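Local coordinates for beta-ketoacyl-[acyl-carrier-protein] synthase FabY (Pseudomonas aeruginosa, PDB 4CW4) that condenses acetyl-CoA with malonyl-ACP to make acetoacetyl-ACP, the primer from which bacterial fatty acid synthesis starts, at residues D220-F225 against L273-M278; V308-S313 against V370-D375; A351-G356 against I502-K507. All coordinates share one frame; numbering follows the deposited sequence.

Contact 1: D220-F225 against L273-M278; sequences DEIAVF and LGSVGM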
ATOM      1  N   ASP A 220      -9.443 -21.205  -2.700  1.00 13.56           N
ATOM      2  CA  ASP A 220      -9.660 -19.770  -2.608  1.00 13.35           C
ATOM      3  C   ASP A 220      -9.979 -19.295  -1.198  1.00 13.77           C
ATOM      4  O   ASP A 220     -10.179 -18.104  -0.997  1.00 15.29           O
ATOM      5  CB  ASP A 220     -10.759 -19.320  -3.580  1.00 13.56           C
ATOM      6  CG  ASP A 220     -12.108 -19.972  -3.305  1.00 14.14           C
ATOM      7  OD1 ASP A 220     -12.138 -21.054  -2.684  1.00 13.70           O
ATOM      8  OD2 ASP A 220     -13.138 -19.412  -3.766  1.00 17.35           O
ATOM      9  N   GLU A 221     -10.006 -20.213  -0.231  1.00 12.56           N
ATOM     10  CA  GLU A 221     -10.409 -19.875   1.143  1.00 12.27           C
ATOM     11  C   GLU A 221      -9.255 -19.576   2.118  1.00 12.62           C
ATOM     12  O   GLU A 221      -9.441 -19.489   3.341  1.00 13.59           O
ATOM     13  CB  GLU A 221     -11.337 -20.978   1.694  1.00 12.61           C
ATOM     14  CG  GLU A 221     -12.715 -20.950   1.026  1.00 13.04           C
ATOM     15  CD  GLU A 221     -13.649 -22.036   1.511  1.00 14.60           C
ATOM     16  OE1 GLU A 221     -13.144 -23.082   1.990  1.00 15.08           O
ATOM     17  OE2 GLU A 221     -14.882 -21.830   1.414  1.00 17.00           O
ATOM     18  N   ILE A 222      -8.065 -19.431   1.554  1.00 12.18           N
ATOM     19  CA  ILE A 222      -6.888 -18.975   2.278  1.00 12.24           C
ATOM     20  C   ILE A 222      -6.650 -17.529   1.873  1.00 12.02           C
ATOM     21  O   ILE A 222      -6.785 -17.194   0.713  1.00 13.43           O
ATOM     22  CB  ILE A 222      -5.637 -19.771   1.856  1.00 14.52           C
ATOM     23  CG1 ILE A 222      -5.848 -21.269   2.030  1.00 18.21           C
ATOM     24  CG2 ILE A 222      -4.400 -19.291   2.610  1.00 14.52           C
ATOM     25  CD1 ILE A 222      -5.994 -21.692   3.417  1.00 20.72           C
ATOM     26  N   ALA A 223      -6.313 -16.668   2.817  1.00 11.03           N
ATOM     27  CA  ALA A 223      -6.054 -15.267   2.523  1.00 11.33           C
ATOM     28  C   ALA A 223      -4.817 -14.810   3.262  1.00 10.49           C
ATOM     29  O   ALA A 223      -4.568 -15.264   4.359  1.00 11.56           O
ATOM     30  CB  ALA A 223      -7.213 -14.435   2.968  1.00 12.66           C
ATOM     31  N   VAL A 224      -4.079 -13.893   2.648  1.00 10.19           N
ATOM     32  CA  VAL A 224      -2.906 -13.283   3.255  1.00 11.51           C
ATOM     33  C   VAL A 224      -2.968 -11.779   3.048  1.00 10.65           C
ATOM     34  O   VAL A 224      -3.133 -11.318   1.916  1.00 10.65           O
ATOM     35  CB  VAL A 224      -1.588 -13.816   2.654  1.00 12.04           C
ATOM     36  CG1 VAL A 224      -0.390 -13.146   3.309  1.00 12.20           C
ATOM     37  CG2 VAL A 224      -1.506 -15.335   2.802  1.00 13.51           C
ATOM     38  N   PHE A 225      -2.837 -11.031   4.143  1.00 10.93           N
ATOM     39  CA  PHE A 225      -2.765  -9.573   4.120  1.00 10.67           C
ATOM     40  C   PHE A 225      -1.563  -9.079   4.912  1.00 10.74           C
ATOM     41  O   PHE A 225      -1.485  -9.330   6.113  1.00 12.19           O
ATOM     42  CB  PHE A 225      -4.046  -8.971   4.666  1.00 12.06           C
ATOM     43  CG  PHE A 225      -5.277  -9.496   3.978  1.00 10.87           C
ATOM     44  CD1 PHE A 225      -5.515  -9.221   2.638  1.00 12.35           C
ATOM     45  CD2 PHE A 225      -6.176 -10.300   4.654  1.00 11.55           C
ATOM     46  CE1 PHE A 225      -6.647  -9.724   2.011  1.00 12.32           C
ATOM     47  CE2 PHE A 225      -7.298 -10.807   4.018  1.00 12.15           C
ATOM     48  CZ  PHE A 225      -7.532 -10.526   2.706  1.00 12.35           C
ATOM     49  N   LEU A 273       3.484 -20.238   1.785  1.00 12.89           N
ATOM     50  CA  LEU A 273       2.234 -20.996   1.837  1.00 12.91           C
ATOM     51  C   LEU A 273       1.854 -21.660   0.520  1.00 12.71           C
ATOM     52  O   LEU A 273       1.089 -22.616   0.523  1.00 14.11           O
ATOM     53  CB  LEU A 273       1.083 -20.082   2.234  1.00 13.64           C
ATOM     54  CG  LEU A 273       1.264 -19.319   3.542  1.00 15.79           C
ATOM     55  CD1 LEU A 273       0.014 -18.497   3.821  1.00 17.48           C
ATOM     56  CD2 LEU A 273       1.530 -20.273   4.675  1.00 15.92           C
ATOM     57  N   GLY A 274       2.334 -21.135  -0.607  1.00 12.69           N
ATOM     58  CA  GLY A 274       1.918 -21.673  -1.888  1.00 12.73           C
ATOM     59  C   GLY A 274       0.426 -21.491  -2.118  1.00 13.21           C
ATOM     60  O   GLY A 274      -0.261 -22.379  -2.632  1.00 14.42           O
ATOM     61  N   SER A 275      -0.077 -20.314  -1.755  1.00 12.69           N
ATOM     62  CA  SER A 275      -1.506 -20.057  -1.806  1.00 13.04           C
ATOM     63  C   SER A 275      -1.962 -19.502  -3.138  1.00 12.13           C
ATOM     64  O   SER A 275      -1.311 -18.612  -3.714  1.00 12.90           O
ATOM     65  CB  SER A 275      -1.870 -19.047  -0.728  1.00 12.78           C
ATOM     66  OG  SER A 275      -3.249 -18.749  -0.780  1.00 14.08           O
ATOM     67  N   VAL A 276      -3.100 -20.015  -3.614  1.00 12.19           N
ATOM     68  CA  VAL A 276      -3.829 -19.407  -4.733  1.00 12.63           C
ATOM     69  C   VAL A 276      -5.058 -18.628  -4.250  1.00 11.45           C
ATOM     70  O   VAL A 276      -6.008 -18.420  -5.006  1.00 13.08           O
ATOM     71  CB  VAL A 276      -4.262 -20.453  -5.791  1.00 12.25           C
ATOM     72  CG1 VAL A 276      -3.037 -21.089  -6.409  1.00 14.41           C
ATOM     73  CG2 VAL A 276      -5.222 -21.518  -5.194  1.00 11.94           C
ATOM     74  N   GLY A 277      -5.040 -18.199  -2.996  1.00 12.56           N
ATOM     75  CA  GLY A 277      -6.186 -17.550  -2.399  1.00 12.05           C
ATOM     76  C   GLY A 277      -6.151 -16.041  -2.473  1.00 12.59           C
ATOM     77  O   GLY A 277      -5.401 -15.463  -3.272  1.00 12.43           O
ATOM     78  N   MET A 278      -6.982 -15.411  -1.638  0.69 12.04           N
ATOM     79  CA  MET A 278      -7.113 -13.957  -1.545  0.69 12.16           C
ATOM     80  C   MET A 278      -5.819 -13.336  -1.076  0.69 10.72           C
ATOM     81  O   MET A 278      -5.075 -13.960  -0.304  0.69 10.39           O
ATOM     82  CB  MET A 278      -8.180 -13.614  -0.502  0.69 15.21           C
ATOM     83  CG  MET A 278      -9.526 -14.205  -0.791  0.69 19.18           C
ATOM     84  SD  MET A 278     -10.736 -13.621   0.387  0.69 21.64           S
ATOM     85  CE  MET A 278     -11.362 -12.154  -0.414  0.69 19.86           C
TER
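Two backbone hydrogen bonds join strand 222-225 to the start of strand 278-283, and both belong to M278. Its amide gives a weak, bent bond to I222 (M278 N to I222 O, 3.0 Å). Its carbonyl takes a straighter one from the next strand residue but one (V224 N to M278 O, 3.1 Å), the donor standing above the carbonyl plane. A223 between them makes a parallel bridge with M278, and each segment sets a CA-H on a carbonyl of the other: G277 CA on I222 O at 3.2 Å, A223 CA on M278 O.

A CB on G277 would point at I222 O and collide with it, which suits glycine. G274 follows helix 263-273 with positive phi, which favours glycine. Between them S275 forms an ST turn: with OG anti to its backbone N (chi1 178°), the hydroxyl accepts from G277 N at 2.9 Å, while I222 CG2 rests against the same oxygen.

The methyl of A223 faces M278 CB at 3.7 Å, the thioether chain leading on toward helix 288-301. V224 CG2 and L273 CD1 meet tip to tip.

OD2 of D220 makes a salt bridge to K416 of the second subunit; that subunit's backbone also bonds S275 and G277. This parallel pairing belongs to the core sheet of the thiolase fold and here forms part of the dimer interface.

Contact 2: V308-S313 against V370-D375; sequences VIVGNS and VVLMDD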
ATOM      1  N   VAL A 308      -6.752 -17.063   7.526  1.00 11.13           N
ATOM      2  CA  VAL A 308      -6.203 -15.776   7.151  1.00 11.08           C
ATOM      3  C   VAL A 308      -4.904 -15.510   7.899  1.00 11.18           C
ATOM      4  O   VAL A 308      -4.852 -15.575   9.126  1.00 11.82           O
ATOM      5  CB  VAL A 308      -7.173 -14.603   7.450  1.00 11.82           C
ATOM      6  CG1 VAL A 308      -6.565 -13.289   6.944  1.00 13.73           C
ATOM      7  CG2 VAL A 308      -8.539 -14.838   6.836  1.00 12.04           C
ATOM      8  N   ILE A 309      -3.853 -15.199   7.148  1.00 10.32           N
ATOM      9  CA  ILE A 309      -2.587 -14.780   7.746  1.00 10.46           C
ATOM     10  C   ILE A 309      -2.572 -13.269   7.620  1.00 11.01           C
ATOM     11  O   ILE A 309      -2.644 -12.738   6.508  1.00 13.54           O
ATOM     12  CB  ILE A 309      -1.376 -15.398   7.039  1.00 11.96           C
ATOM     13  CG1 ILE A 309      -1.240 -16.907   7.371  1.00 14.65           C
ATOM     14  CG2 ILE A 309      -0.084 -14.707   7.491  1.00 12.38           C
ATOM     15  CD1 ILE A 309      -2.370 -17.806   6.874  1.00 16.67           C
ATOM     16  N   VAL A 310      -2.532 -12.580   8.755  1.00 10.08           N
ATOM     17  CA  VAL A 310      -2.559 -11.120   8.777  1.00 11.28           C
ATOM     18  C   VAL A 310      -1.339 -10.603   9.512  1.00 10.24           C
ATOM     19  O   VAL A 310      -1.040 -11.053  10.612  1.00 10.13           O
ATOM     20  CB  VAL A 310      -3.789 -10.579   9.543  1.00 15.46           C
ATOM     21  CG1 VAL A 310      -3.893  -9.068   9.382  1.00 15.48           C
ATOM     22  CG2 VAL A 310      -5.090 -11.249   9.100  1.00 17.33           C
ATOM     23  N   GLY A 311      -0.633  -9.653   8.927  1.00  9.83           N
ATOM     24  CA  GLY A 311       0.519  -9.102   9.612  1.00  9.78           C
ATOM     25  C   GLY A 311       1.155  -7.983   8.816  1.00  9.13           C
ATOM     26  O   GLY A 311       0.509  -7.372   7.954  1.00 10.01           O
ATOM     27  N   ASN A 312       2.426  -7.722   9.091  1.00  9.81           N
ATOM     28  CA  ASN A 312       3.174  -6.671   8.411  1.00  9.66           C
ATOM     29  C   ASN A 312       4.660  -6.914   8.631  1.00  9.41           C
ATOM     30  O   ASN A 312       5.066  -7.678   9.519  1.00 10.04           O
ATOM     31  CB  ASN A 312       2.795  -5.292   8.964  1.00 10.31           C
ATOM     32  CG  ASN A 312       1.513  -4.739   8.376  1.00 11.12           C
ATOM     33  OD1 ASN A 312       0.491  -4.635   9.058  1.00 12.25           O
ATOM     34  ND2 ASN A 312       1.560  -4.374   7.110  1.00 11.27           N
ATOM     35  N   SER A 313       5.476  -6.241   7.826  1.00  9.10           N
ATOM     36  CA  SER A 313       6.906  -6.279   7.980  1.00  9.28           C
ATOM     37  C   SER A 313       7.479  -4.925   7.603  1.00  9.36           C
ATOM     38  O   SER A 313       7.242  -4.446   6.496  1.00  9.92           O
ATOM     39  CB  SER A 313       7.527  -7.326   7.080  1.00 10.82           C
ATOM     40  OG  SER A 313       8.916  -7.384   7.368  1.00 11.52           O
ATOM     41  N   VAL A 370      -0.400 -12.903  12.683  1.00  9.58           N
ATOM     42  CA  VAL A 370      -1.348 -13.759  13.380  1.00 10.59           C
ATOM     43  C   VAL A 370      -2.015 -14.652  12.347  1.00 10.37           C
ATOM     44  O   VAL A 370      -2.178 -14.267  11.175  1.00 10.77           O
ATOM     45  CB  VAL A 370      -2.434 -12.976  14.170  1.00 12.49           C
ATOM     46  CG1 VAL A 370      -1.790 -12.182  15.325  1.00 14.20           C
ATOM     47  CG2 VAL A 370      -3.267 -12.084  13.258  1.00 13.51           C
ATOM     48  N   VAL A 371      -2.386 -15.846  12.784  1.00  9.67           N
ATOM     49  CA  VAL A 371      -3.118 -16.786  11.943  1.00 10.27           C
ATOM     50  C   VAL A 371      -4.529 -16.846  12.484  1.00 10.43           C
ATOM     51  O   VAL A 371      -4.723 -17.184  13.640  1.00 10.67           O
ATOM     52  CB  VAL A 371      -2.493 -18.184  11.961  1.00 11.47           C
ATOM     53  CG1 VAL A 371      -3.205 -19.100  10.977  1.00 11.96           C
ATOM     54  CG2 VAL A 371      -1.013 -18.120  11.661  1.00 11.62           C
ATOM     55  N   LEU A 372      -5.503 -16.487  11.656  1.00  9.48           N
ATOM     56  CA  LEU A 372      -6.909 -16.529  12.022  1.00 10.30           C
ATOM     57  C   LEU A 372      -7.591 -17.689  11.322  1.00 10.87           C
ATOM     58  O   LEU A 372      -7.281 -18.012  10.167  1.00 11.50           O
ATOM     59  CB  LEU A 372      -7.630 -15.244  11.593  1.00 10.09           C
ATOM     60  CG  LEU A 372      -6.996 -13.925  12.025  1.00 10.92           C
ATOM     61  CD1 LEU A 372      -7.813 -12.746  11.511  1.00 11.20           C
ATOM     62  CD2 LEU A 372      -6.862 -13.882  13.559  1.00 11.08           C
ATOM     63  N   MET A 373      -8.550 -18.291  12.017  1.00  9.95           N
ATOM     64  CA  MET A 373      -9.470 -19.223  11.384  1.00 10.26           C
ATOM     65  C   MET A 373     -10.874 -18.896  11.813  1.00 10.68           C
ATOM     66  O   MET A 373     -11.069 -18.350  12.880  1.00 12.06           O
ATOM     67  CB  MET A 373      -9.183 -20.662  11.804  1.00 11.11           C
ATOM     68  CG  MET A 373      -7.911 -21.240  11.277  1.00 12.65           C
ATOM     69  SD  MET A 373      -7.696 -22.947  11.817  1.00 13.12           S
ATOM     70  CE  MET A 373      -6.168 -23.308  10.928  1.00 14.30           C
ATOM     71  N   ASP A 374     -11.855 -19.256  10.998  1.00 10.31           N
ATOM     72  CA  ASP A 374     -13.218 -19.255  11.500  1.00 12.02           C
ATOM     73  C   ASP A 374     -13.379 -20.303  12.603  1.00 11.19           C
ATOM     74  O   ASP A 374     -12.649 -21.291  12.674  1.00 11.80           O
ATOM     75  CB  ASP A 374     -14.241 -19.470  10.386  1.00 11.77           C
ATOM     76  CG  ASP A 374     -14.211 -20.861   9.806  1.00 13.13           C
ATOM     77  OD1 ASP A 374     -14.920 -21.769  10.332  1.00 13.41           O
ATOM     78  OD2 ASP A 374     -13.495 -21.045   8.805  1.00 14.58           O
ATOM     79  N   ASP A 375     -14.354 -20.075  13.464  1.00 11.15           N
ATOM     80  CA  ASP A 375     -14.559 -20.922  14.622  1.00 13.03           C
ATOM     81  C   ASP A 375     -14.870 -22.370  14.283  1.00 12.67           C
ATOM     82  O   ASP A 375     -14.466 -23.275  15.003  1.00 12.93           O
ATOM     83  CB  ASP A 375     -15.659 -20.355  15.531  1.00 13.46           C
ATOM     84  CG  ASP A 375     -17.008 -20.227  14.847  1.00 14.19           C
ATOM     85  OD1 ASP A 375     -17.115 -19.470  13.868  1.00 13.46           O
ATOM     86  OD2 ASP A 375     -17.999 -20.808  15.340  1.00 15.97           O
TER
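Strands 308-313 and 370-374 run antiparallel, their short axes 4.8 Å apart at closest and turned 146° from each other. Within these segments three rungs pair: V308 with L372, I309 with V371 and V310 with V370; the ladder continues from N312 to Q368.

Valine, leucine and isoleucine suit this buried place, being compact or branched and needing no polar partner. On one face stand V308, V310, V370 and L372. With CG anti to its carbonyl carbon (chi1 -52°) and CD1 extended, L372 crosses V310 obliquely and lays CD1 against V310 CG2 at 3.9 Å. Its own CB sits opposite V308 CB, 4.2 Å away, so the leucine spans the two valines across the strand. V370 packs beside L372 on V310: its CG2, in the crowded position between backbone N and carbonyl carbon, reaches V310 CB at 4.0 Å and also borders V310 O. Helix 288-301 covers V310 on this face through F289 and N292.

The other face holds the looser pair, I309 and V371. The bend in I309 at chi2 (65°) carries CD1 to V371 CG1, but only to 4.4 Å, and I203 of helix 190-204 packs on the isoleucine from that side.

Backbone bonds lock the register. L372 N meets V308 O almost straight at 2.8 Å, and V308 N answers to L372 O; V310 and V370 exchange a second pair, both nearly along the C=O axes. D374, at the N-cap position of helix 375-381, bonds L377 N through OD1. The paired strands belong to a sheet between helix layers, as in the five-layered alpha-beta-alpha-beta-alpha thiolase fold.

Contact 3: A351-G356 against I502-K507; sequences ASRPFG and IKTIDK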
ATOM      1  N   ALA A 351      14.541   6.129  25.369  1.00 10.83           N
ATOM      2  CA  ALA A 351      14.177   7.115  24.350  1.00 10.94           C
ATOM      3  C   ALA A 351      12.663   7.209  24.162  1.00 10.59           C
ATOM      4  O   ALA A 351      12.145   8.265  23.804  1.00 10.19           O
ATOM      5  CB  ALA A 351      14.841   6.807  23.032  1.00 11.20           C
ATOM      6  N   SER A 352      11.981   6.095  24.394  1.00  9.97           N
ATOM      7  CA  SER A 352      10.540   6.000  24.186  1.00  9.87           C
ATOM      8  C   SER A 352       9.805   5.982  25.527  1.00  8.97           C
ATOM      9  O   SER A 352       9.880   5.009  26.289  1.00  9.88           O
ATOM     10  CB  SER A 352      10.214   4.766  23.362  1.00  9.68           C
ATOM     11  OG  SER A 352       8.852   4.787  22.971  1.00 10.00           O
ATOM     12  N   ARG A 353       9.107   7.088  25.787  1.00  9.30           N
ATOM     13  CA  ARG A 353       8.498   7.409  27.080  1.00 10.06           C
ATOM     14  C   ARG A 353       7.010   7.762  26.927  1.00  9.75           C
ATOM     15  O   ARG A 353       6.615   8.912  27.142  1.00 10.20           O
ATOM     16  CB  ARG A 353       9.245   8.615  27.686  1.00 10.62           C
ATOM     17  CG  ARG A 353      10.652   8.288  28.159  1.00 10.98           C
ATOM     18  CD  ARG A 353      11.521   9.557  28.213  1.00 12.44           C
ATOM     19  NE  ARG A 353      12.866   9.371  28.755  1.00 13.08           N
ATOM     20  CZ  ARG A 353      13.232   9.626  30.010  1.00 14.09           C
ATOM     21  NH1 ARG A 353      12.340  10.044  30.910  1.00 14.78           N
ATOM     22  NH2 ARG A 353      14.502   9.457  30.371  1.00 15.31           N
ATOM     23  N   PRO A 354       6.198   6.816  26.438  1.00  9.70           N
ATOM     24  CA  PRO A 354       4.759   7.090  26.276  1.00  9.94           C
ATOM     25  C   PRO A 354       4.137   7.663  27.553  1.00 10.00           C
ATOM     26  O   PRO A 354       4.364   7.129  28.623  1.00 10.07           O
ATOM     27  CB  PRO A 354       4.172   5.706  25.962  1.00  9.64           C
ATOM     28  CG  PRO A 354       5.320   4.899  25.449  1.00 10.70           C
ATOM     29  CD  PRO A 354       6.526   5.406  26.209  1.00 10.19           C
ATOM     30  N   PHE A 355       3.381   8.745  27.409  1.00 10.37           N
ATOM     31  CA  PHE A 355       2.646   9.388  28.501  1.00 10.21           C
ATOM     32  C   PHE A 355       3.507  10.049  29.572  1.00 11.50           C
ATOM     33  O   PHE A 355       2.965  10.601  30.516  1.00 11.56           O
ATOM     34  CB  PHE A 355       1.610   8.432  29.102  1.00 10.08           C
ATOM     35  CG  PHE A 355       0.595   7.985  28.087  1.00 10.19           C
ATOM     36  CD1 PHE A 355      -0.350   8.868  27.593  1.00 11.13           C
ATOM     37  CD2 PHE A 355       0.640   6.711  27.581  1.00 11.06           C
ATOM     38  CE1 PHE A 355      -1.229   8.475  26.606  1.00 10.88           C
ATOM     39  CE2 PHE A 355      -0.250   6.300  26.612  1.00 11.71           C
ATOM     40  CZ  PHE A 355      -1.198   7.181  26.128  1.00 11.34           C
ATOM     41  N   GLY A 356       4.833  10.038  29.392  1.00 10.81           N
ATOM     42  CA  GLY A 356       5.729  10.761  30.263  1.00 11.24           C
ATOM     43  C   GLY A 356       6.219  12.036  29.624  1.00 12.11           C
ATOM     44  O   GLY A 356       5.808  12.365  28.524  1.00 12.64           O
ATOM     45  N   ILE A 502       4.794   1.003  31.885  1.00 11.18           N
ATOM     46  CA  ILE A 502       5.576   1.909  31.032  1.00 11.46           C
ATOM     47  C   ILE A 502       6.839   2.219  31.837  1.00 11.94           C
ATOM     48  O   ILE A 502       6.914   3.212  32.568  1.00 13.30           O
ATOM     49  CB  ILE A 502       4.801   3.186  30.664  1.00 11.30           C
ATOM     50  CG1 ILE A 502       3.407   2.824  30.123  1.00 11.88           C
ATOM     51  CG2 ILE A 502       5.616   3.991  29.652  1.00 11.60           C
ATOM     52  CD1 ILE A 502       2.560   4.016  29.729  1.00 12.38           C
ATOM     53  N   LYS A 503       7.828   1.340  31.740  1.00 11.50           N
ATOM     54  CA  LYS A 503       8.941   1.371  32.699  1.00 12.59           C
ATOM     55  C   LYS A 503       9.942   2.472  32.427  1.00 12.66           C
ATOM     56  O   LYS A 503      10.770   2.782  33.279  1.00 13.59           O
ATOM     57  CB  LYS A 503       9.640   0.012  32.747  1.00 14.05           C
ATOM     58  CG  LYS A 503       8.736  -1.062  33.259  1.00 16.74           C
ATOM     59  CD  LYS A 503       9.417  -2.414  33.329  1.00 19.00           C
ATOM     60  CE  LYS A 503       8.406  -3.423  33.741  1.00 19.95           C
ATOM     61  NZ  LYS A 503       8.539  -4.653  32.958  1.00 18.53           N
ATOM     62  N   THR A 504       9.867   3.065  31.240  1.00 11.56           N
ATOM     63  CA  THR A 504      10.792   4.109  30.853  1.00 11.85           C
ATOM     64  C   THR A 504      10.461   5.482  31.437  1.00 12.03           C
ATOM     65  O   THR A 504      11.293   6.387  31.375  1.00 12.68           O
ATOM     66  CB  THR A 504      10.810   4.249  29.345  1.00 11.28           C
ATOM     67  OG1 THR A 504       9.462   4.447  28.897  1.00 11.08           O
ATOM     68  CG2 THR A 504      11.387   3.009  28.684  1.00 11.99           C
ATOM     69  N   ILE A 505       9.261   5.650  31.995  1.00 11.97           N
ATOM     70  CA  ILE A 505       8.859   6.946  32.559  1.00 12.33           C
ATOM     71  C   ILE A 505       8.933   6.933  34.074  1.00 14.25           C
ATOM     72  O   ILE A 505       8.800   5.883  34.712  1.00 14.23           O
ATOM     73  CB  ILE A 505       7.451   7.411  32.062  1.00 11.68           C
ATOM     74  CG1 ILE A 505       6.325   6.593  32.689  1.00 12.11           C
ATOM     75  CG2 ILE A 505       7.402   7.350  30.530  1.00 11.67           C
ATOM     76  CD1 ILE A 505       4.940   7.130  32.347  1.00 13.88           C
ATOM     77  N   ASP A 506       9.136   8.108  34.659  0.82 15.98           N
ATOM     78  CA  ASP A 506       9.198   8.209  36.113  0.82 18.80           C
ATOM     79  C   ASP A 506       7.891   8.572  36.718  0.82 20.98           C
ATOM     80  O   ASP A 506       7.643   8.308  37.896  0.82 23.53           O
ATOM     81  CB  ASP A 506      10.245   9.227  36.509  0.82 19.66           C
ATOM     82  CG  ASP A 506      11.619   8.696  36.301  0.82 20.82           C
ATOM     83  OD1 ASP A 506      11.843   7.569  36.768  0.82 22.50           O
ATOM     84  OD2 ASP A 506      12.435   9.356  35.633  0.82 21.32           O
ATOM     85  N   LYS A 507       7.083   9.218  35.904  1.00 19.83           N
ATOM     86  CA  LYS A 507       5.720   9.532  36.225  1.00 20.90           C
ATOM     87  C   LYS A 507       5.071  10.056  34.960  1.00 16.90           C
ATOM     88  O   LYS A 507       5.730  10.424  33.978  1.00 15.54           O
ATOM     89  CB  LYS A 507       5.615  10.553  37.340  1.00 24.83           C
ATOM     90  CG  LYS A 507       5.729  12.000  36.934  1.00 25.75           C
ATOM     91  CD  LYS A 507       4.993  12.884  37.933  1.00 28.73           C
ATOM     92  CE  LYS A 507       4.729  14.249  37.329  1.00 30.27           C
ATOM     93  NZ  LYS A 507       5.954  14.754  36.672  1.00 31.89           N
TER
HETATM   94  O   HOH W   1      12.073  11.470  33.789  1.00 25.60           O
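T504 makes the one direct hydrogen bond between these two loops. Its chi1 of 54° puts OG1 in the crowded position between backbone N and carbonyl carbon, from where the hydroxyl donates to S352 O at 2.7 Å, in the carbonyl plane and on a lone pair. A threonine suits the spot because CG2 then rests against the same carbonyl.

R353 places CG anti to its carbonyl carbon and extends from CG to NE, crossing T504 obliquely. T504 O lies over one face of the guanidinium, toward its rim; at the edge, in plane, a water accepts from R353 NH1 and donates to D506 OD2 (2.8 Å). That carboxylate also pairs with R350.

I505 has the less usual chi1 of 72°, with CG1 in the crowded position, and this swings CG2 against R353 CB, 3.6 Å away. The same methyl sits so near G356 CA that a CB on G356 would clash. I502 has CG2 anti to its backbone N and CD1 extended (chi2 180°); CG2 meets P354 CD (3.8 Å) and CD1 the edge of the F355 ring, at F355 CD2 3.9 Å.

F355 has positive phi, as befits the third place of the type II turn from R353 to G356, which faces the type I turn from I502 to I505. The pair of turns packs beside the ketosynthase active site: F355 lies about 7 Å, side chain to side chain, from H439, and S352 about 7 Å from H477, both predicted catalytic histidines.

Contacts 1 and 2 share one piece of sheet: strand 222-225 lies next to strand 307-314, and A223 O to I309 N (2.9 Å) and F225 N to I309 O (2.9 Å) probably join them by hydrogen bonds. Both are wholly buried, but contact 2 is a regular antiparallel ladder of branched apolar residues, whereas contact 1 is a parallel bridge whose glycines and serine shape a tight entry at the second subunit. Contact 3, its centre about 31 Å from that of contact 2, is also largely buried but has an exposed margin at D506. There turns replace strands, a threonine hydroxyl on a backbone carbonyl makes the direct bond, and a water bridges R353 and D506.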